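PDB 6R2J: Endoglucanase(Endo-1,4-beta-glucanase)protein from Pseudomonas stutzeri, which probably hydrolyses beta-1,4-glucosidic bonds of cellulose-like glucans and binds cellobiose in its glycan pocket. Local coordinates for residues Y203-Y208 with R235-W240; E239-H244 with I321-A326. All coordinates share one frame; numbering follows the deposited sequence. Where two conformers were deposited one is given.

Overall arrangement
Both contacts involve helix 229-244, which packs outside strand 201-206 of the (beta/alpha)8 barrel. Interaction 1 joins residues 203-208 to the middle of that helix, while interaction 2 joins its last turns to the chain's C-terminal tail, residues 321-326. Their centres are about 10 Å apart and they share Glu-239 and Trp-240. They also touch directly: Tyr-203 CB lies 3.9 Å from Leu-241 CD2, and Ile-238 O lies 3.8 Å from Pro-323 CG. Interaction 1 leads to the glycan pocket through His-206 and Tyr-208. Interaction 2 lies farther away, with the Leu-241 side chain about 14 Å from a bound beta-D-glucopyranose.

Interaction 1: residues Y203-Y208 with R235-W240; sequences YEAHLY and RPFIEW. With BGC (beta-D-glucopyranose), chain E.
The Phe-237 ring carries the methyl group of Ala-205 over the centre of one face, a CH-pi contact with CB 3.7 Å from the ring centroid and almost on the ring normal. At the ring edge Tyr-203 O lies near the ring plane, 3.6 Å from Phe-237 CZ. The strand backbone also brings Ala-205 N to 3.7 Å from Phe-237 CZ. The Phe-237 side chain sets out toward the strand, and chi1 of 177° puts CG anti to the backbone N. One turn on, Trp-240 and Tyr-203 form a T-shaped pair with planes at 75° and centroids 5.5 Å apart. Trp-240 presents its edge, CZ3 standing 4.2 Å from Tyr-203 CG toward the rim of the tyrosine face. Their outer polar atoms are satisfied elsewhere: Tyr-203 OH is hydrogen-bonded to Ile-194 N and Trp-240 NE1 to Ala-190 O.

Glu-204 and His-206 point away from the helix. Glu-204 OE2 accepts a hydrogen bond from His-206 NE2 at 3.0 Å, in the plane of the imidazole but above that of the carboxylate, while ND1 of the same ring bonds Glu-144 of the glycan pocket. This pairing of both ring nitrogens fixes the imidazole's rotation. Farther along, the edge of the Tyr-208 ring meets glucose C6, CE2 of Tyr-208 standing 3.3 Å from that carbon, and its OH bonds Glu-252.

Strand 203-206 and helix 235-240 run almost antiparallel, at 172°, as in a beta-alpha-beta crossover of the (beta/alpha)8 barrel: strand 201-206 lies between strands 171-175 and 248-252, helix 229-244 covers its outer side, and Trp-185 packs against both Phe-237 and Trp-240.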
# COMPACT_ATOMS: atom_id res chain seq x y z
N TYR A 203 10.86 0.99 0.77
CA TYR A 203 10.46 1.60 -0.49
C TYR A 203 9.42 0.72 -1.15
O TYR A 203 9.42 -0.50 -1.00
CB TYR A 203 11.64 1.82 -1.41
CG TYR A 203 12.54 2.88 -0.85
CD1 TYR A 203 13.54 2.54 0.05
CD2 TYR A 203 12.35 4.23 -1.17
CE1 TYR A 203 14.36 3.50 0.59
CE2 TYR A 203 13.19 5.20 -0.66
CZ TYR A 203 14.20 4.84 0.22
OH TYR A 203 15.05 5.78 0.76
N GLU A 204 8.49 1.35 -1.83
CA GLU A 204 7.27 0.67 -2.22
C GLU A 204 6.90 1.14 -3.61
O GLU A 204 6.77 2.35 -3.85
CB GLU A 204 6.08 1.02 -1.32
CG GLU A 204 4.76 0.67 -1.99
CD GLU A 204 3.54 1.03 -1.12
OE1 GLU A 204 3.72 1.58 0.00
OE2 GLU A 204 2.42 0.78 -1.59
N ALA A 205 6.67 0.17 -4.50
CA ALA A 205 6.23 0.39 -5.87
C ALA A 205 4.97 -0.41 -6.11
O ALA A 205 4.63 -1.34 -5.36
CB ALA A 205 7.28 -0.07 -6.89
N HIS A 206 4.30 -0.06 -7.22
CA HIS A 206 3.08 -0.67 -7.71
C HIS A 206 3.36 -1.27 -9.07
O HIS A 206 4.26 -0.83 -9.79
CB HIS A 206 1.96 0.36 -7.81
CG HIS A 206 1.58 0.90 -6.47
ND1 HIS A 206 0.70 1.94 -6.29
CD2 HIS A 206 1.99 0.55 -5.22
CE1 HIS A 206 0.59 2.21 -5.00
NE2 HIS A 206 1.33 1.35 -4.33
N LEU A 207 2.60 -2.31 -9.41
CA LEU A 207 2.90 -3.05 -10.63
C LEU A 207 1.64 -3.75 -11.11
O LEU A 207 1.08 -4.58 -10.40
CB LEU A 207 4.02 -4.07 -10.36
CG LEU A 207 4.58 -4.96 -11.48
CD1 LEU A 207 5.99 -5.44 -11.06
CD2 LEU A 207 3.63 -6.11 -11.82
N TYR A 208 1.23 -3.43 -12.33
CA TYR A 208 0.12 -4.09 -12.99
C TYR A 208 0.59 -4.67 -14.31
O TYR A 208 1.71 -4.43 -14.78
CB TYR A 208 -1.05 -3.12 -13.15
CG TYR A 208 -1.69 -2.72 -11.83
CD1 TYR A 208 -2.68 -3.51 -11.28
CD2 TYR A 208 -1.30 -1.56 -11.16
CE1 TYR A 208 -3.29 -3.14 -10.08
CE2 TYR A 208 -1.86 -1.20 -9.95
CZ TYR A 208 -2.88 -1.97 -9.42
OH TYR A 208 -3.50 -1.61 -8.24
N ARG A 235 11.55 -6.64 -11.58
CA ARG A 235 13.01 -6.77 -11.49
C ARG A 235 13.74 -5.43 -11.47
O ARG A 235 14.68 -5.28 -10.67
CB ARG A 235 13.51 -7.67 -12.63
CG ARG A 235 15.00 -7.86 -12.72
CD ARG A 235 15.36 -8.63 -13.99
NE ARG A 235 14.51 -9.79 -14.26
CZ ARG A 235 13.78 -9.96 -15.37
NH1 ARG A 235 13.78 -9.02 -16.34
NH2 ARG A 235 13.06 -11.08 -15.53
N PRO A 236 13.39 -4.45 -12.29
CA PRO A 236 14.06 -3.15 -12.19
C PRO A 236 14.09 -2.63 -10.77
O PRO A 236 15.12 -2.11 -10.31
CB PRO A 236 13.20 -2.29 -13.12
CG PRO A 236 12.64 -3.26 -14.13
CD PRO A 236 12.32 -4.44 -13.31
N PHE A 237 12.95 -2.77 -10.06
CA PHE A 237 12.74 -2.23 -8.71
C PHE A 237 13.57 -3.00 -7.69
O PHE A 237 14.30 -2.40 -6.90
CB PHE A 237 11.22 -2.30 -8.41
CG PHE A 237 10.84 -1.86 -7.03
CD1 PHE A 237 11.31 -0.67 -6.50
CD2 PHE A 237 10.01 -2.66 -6.25
CE1 PHE A 237 10.97 -0.29 -5.21
CE2 PHE A 237 9.68 -2.30 -4.95
CZ PHE A 237 10.15 -1.12 -4.44
N ILE A 238 13.45 -4.34 -7.71
CA ILE A 238 14.27 -5.22 -6.87
C ILE A 238 15.75 -4.92 -7.05
O ILE A 238 16.51 -4.80 -6.09
CB ILE A 238 13.93 -6.70 -7.17
CG1 ILE A 238 12.44 -6.95 -6.93
CG2 ILE A 238 14.90 -7.63 -6.42
CD1 ILE A 238 11.82 -6.23 -5.79
N GLU A 239 16.18 -4.77 -8.30
CA GLU A 239 17.59 -4.54 -8.58
C GLU A 239 18.03 -3.19 -8.04
O GLU A 239 19.13 -3.07 -7.49
CB GLU A 239 17.84 -4.61 -10.09
CG GLU A 239 17.84 -6.05 -10.60
CD GLU A 239 18.17 -6.15 -12.05
OE1 GLU A 239 18.53 -5.11 -12.62
OE2 GLU A 239 18.07 -7.25 -12.62
N TRP A 240 17.19 -2.17 -8.17
CA TRP A 240 17.48 -0.89 -7.53
C TRP A 240 17.53 -1.01 -6.02
O TRP A 240 18.42 -0.44 -5.37
CB TRP A 240 16.39 0.11 -7.91
CG TRP A 240 16.62 1.48 -7.45
CD1 TRP A 240 17.25 2.50 -8.13
CD2 TRP A 240 16.18 2.04 -6.21
NE1 TRP A 240 17.25 3.64 -7.37
CE2 TRP A 240 16.61 3.39 -6.19
CE3 TRP A 240 15.50 1.53 -5.10
CZ2 TRP A 240 16.36 4.24 -5.09
CZ3 TRP A 240 15.24 2.39 -4.01
CH2 TRP A 240 15.67 3.72 -4.01
C2 BGC E . 1.84 3.41 -13.33
C3 BGC E . 2.51 2.85 -12.12
C4 BGC E . 1.38 2.57 -11.18
C5 BGC E . 0.07 2.17 -11.77
C6 BGC E . -0.79 1.91 -10.56
C1 BGC E . 0.39 3.11 -13.82
O2 BGC E . 2.88 3.41 -14.38
O3 BGC E . 3.45 3.76 -11.53
O4 BGC E . 2.07 1.68 -10.32
O5 BGC E . -0.43 3.32 -12.60
O6 BGC E . -2.17 1.98 -10.99

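Interaction 2: residues E239-H244 with I321-A326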
# COMPACT_ATOMS: atom_id res chain seq x y z
N GLU A 239 16.18 -4.77 -8.30
CA GLU A 239 17.59 -4.54 -8.58
C GLU A 239 18.03 -3.19 -8.04
O GLU A 239 19.13 -3.07 -7.49
CB GLU A 239 17.84 -4.61 -10.09
CG GLU A 239 17.84 -6.05 -10.60
CD GLU A 239 18.17 -6.15 -12.05
OE1 GLU A 239 18.53 -5.11 -12.62
OE2 GLU A 239 18.07 -7.25 -12.62
N TRP A 240 17.19 -2.17 -8.17
CA TRP A 240 17.48 -0.89 -7.53
C TRP A 240 17.53 -1.01 -6.02
O TRP A 240 18.42 -0.44 -5.37
CB TRP A 240 16.39 0.11 -7.91
CG TRP A 240 16.62 1.48 -7.45
CD1 TRP A 240 17.25 2.50 -8.13
CD2 TRP A 240 16.18 2.04 -6.21
NE1 TRP A 240 17.25 3.64 -7.37
CE2 TRP A 240 16.61 3.39 -6.19
CE3 TRP A 240 15.50 1.53 -5.10
CZ2 TRP A 240 16.36 4.24 -5.09
CZ3 TRP A 240 15.24 2.39 -4.01
CH2 TRP A 240 15.67 3.72 -4.01
N LEU A 241 16.58 -1.74 -5.42
CA LEU A 241 16.64 -2.01 -3.98
C LEU A 241 17.94 -2.70 -3.58
O LEU A 241 18.64 -2.26 -2.67
CB LEU A 241 15.44 -2.85 -3.56
CG LEU A 241 14.11 -2.10 -3.70
CD1 LEU A 241 12.95 -3.13 -3.63
CD2 LEU A 241 13.91 -1.05 -2.67
N GLN A 242 18.30 -3.79 -4.25
CA GLN A 242 19.53 -4.48 -3.88
C GLN A 242 20.73 -3.56 -4.00
O GLN A 242 21.61 -3.56 -3.12
CB GLN A 242 19.70 -5.73 -4.74
CG GLN A 242 18.58 -6.76 -4.52
CD GLN A 242 18.70 -7.98 -5.41
OE1 GLN A 242 18.65 -9.13 -4.93
NE2 GLN A 242 18.87 -7.75 -6.71
N LYS A 243 20.81 -2.77 -5.07
CA LYS A 243 21.99 -1.94 -5.28
C LYS A 243 22.10 -0.86 -4.21
O LYS A 243 23.20 -0.56 -3.74
CB LYS A 243 21.97 -1.33 -6.68
CG LYS A 243 22.22 -2.34 -7.81
CD LYS A 243 23.68 -2.29 -8.27
CE LYS A 243 24.17 -3.68 -8.68
NZ LYS A 243 25.55 -3.65 -9.23
N HIS A 244 20.98 -0.28 -3.81
CA HIS A 244 20.99 0.74 -2.78
C HIS A 244 20.91 0.19 -1.36
O HIS A 244 20.85 0.99 -0.42
CB HIS A 244 19.85 1.70 -3.00
CG HIS A 244 20.04 2.55 -4.19
ND1 HIS A 244 19.72 2.12 -5.46
CD2 HIS A 244 20.60 3.76 -4.33
CE1 HIS A 244 20.04 3.06 -6.32
NE2 HIS A 244 20.57 4.07 -5.66
N ILE A 321 12.82 -8.72 5.85
CA ILE A 321 12.31 -8.11 4.62
C ILE A 321 13.47 -7.88 3.67
O ILE A 321 14.52 -7.37 4.08
CB ILE A 321 11.52 -6.82 4.93
CG1 ILE A 321 10.35 -7.22 5.85
CG2 ILE A 321 11.08 -6.16 3.63
CD1 ILE A 321 9.32 -8.20 5.21
N GLY A 322 13.30 -8.33 2.42
CA GLY A 322 14.30 -8.13 1.40
C GLY A 322 13.95 -6.97 0.50
O GLY A 322 13.11 -6.14 0.84
N PRO A 323 14.56 -6.94 -0.71
CA PRO A 323 15.54 -7.95 -1.17
C PRO A 323 16.93 -7.92 -0.46
O PRO A 323 17.24 -6.99 0.31
CB PRO A 323 15.68 -7.66 -2.68
CG PRO A 323 15.47 -6.16 -2.75
CD PRO A 323 14.39 -5.86 -1.70
N THR A 324 17.71 -8.96 -0.72
CA THR A 324 19.03 -9.07 -0.12
C THR A 324 19.99 -8.17 -0.91
O THR A 324 20.17 -8.41 -2.11
CB THR A 324 19.49 -10.51 -0.16
OG1 THR A 324 19.28 -11.04 -1.47
CG2 THR A 324 18.68 -11.32 0.83
N PRO A 325 20.55 -7.12 -0.29
CA PRO A 325 21.53 -6.28 -1.02
C PRO A 325 22.64 -7.12 -1.65
O PRO A 325 22.87 -8.24 -1.20
CB PRO A 325 22.07 -5.33 0.07
CG PRO A 325 21.02 -5.30 1.16
CD PRO A 325 20.34 -6.67 1.10
N ALA A 326 23.31 -6.60 -2.67
CA ALA A 326 24.46 -7.28 -3.25
C ALA A 326 25.45 -7.66 -2.16
O ALA A 326 26.46 -6.99 -1.97
CB ALA A 326 25.11 -6.38 -4.30
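Pro-323 lays its ring against Leu-241 and Gln-242 on neighbouring positions of the helix. Its CG comes 3.4 Å from Leu-241 CB, tighter than usual for two carbons, and its CD sits 3.6 Å from Leu-241 CD1; the two side chains cross at about a right angle. On the Gln-242 side, Pro-323 CB touches Gln-242 CG at 3.6 Å. The extended glutamine runs on beside Thr-324, both side chains pointing the same way, and Gln-242 CG also lies 3.3 Å from Thr-324 O. An alanine in place of Gln-242 would probably open a gap beside Pro-323 CB and leave the carbonyl of Thr-324 without the CG methylene packed against it.

Beyond the side chains, the backbone of the tail closes on the helix: Pro-325 CA makes a CH...O contact with Gln-242 O at 3.4 Å, bent to 130° at the hydrogen. The contact thus joins the outer helix that follows the sixth strand of the (beta/alpha)8 barrel to the C-terminal tail, a loop after helix 305-311.

What positions the proline is the cis peptide bond before it, together with Gly-322, whose backbone is hydrogen-bonded to Gly-248 and Cys-277. Cys-277 is itself disulfide-linked to Cys-318, just upstream in the tail, and Asn-276 of helix 260-276 touches both Pro-323 and Gln-242. Away from the tail, His-244 secures the last turn: its ND1 donates to Trp-240 O at 2.9 Å, while His-244 N reaches that oxygen from the opposite face of the carbonyl plane. The His-244 ring also has Trp-240 CZ2 over its centre, 3.9 Å above its plane.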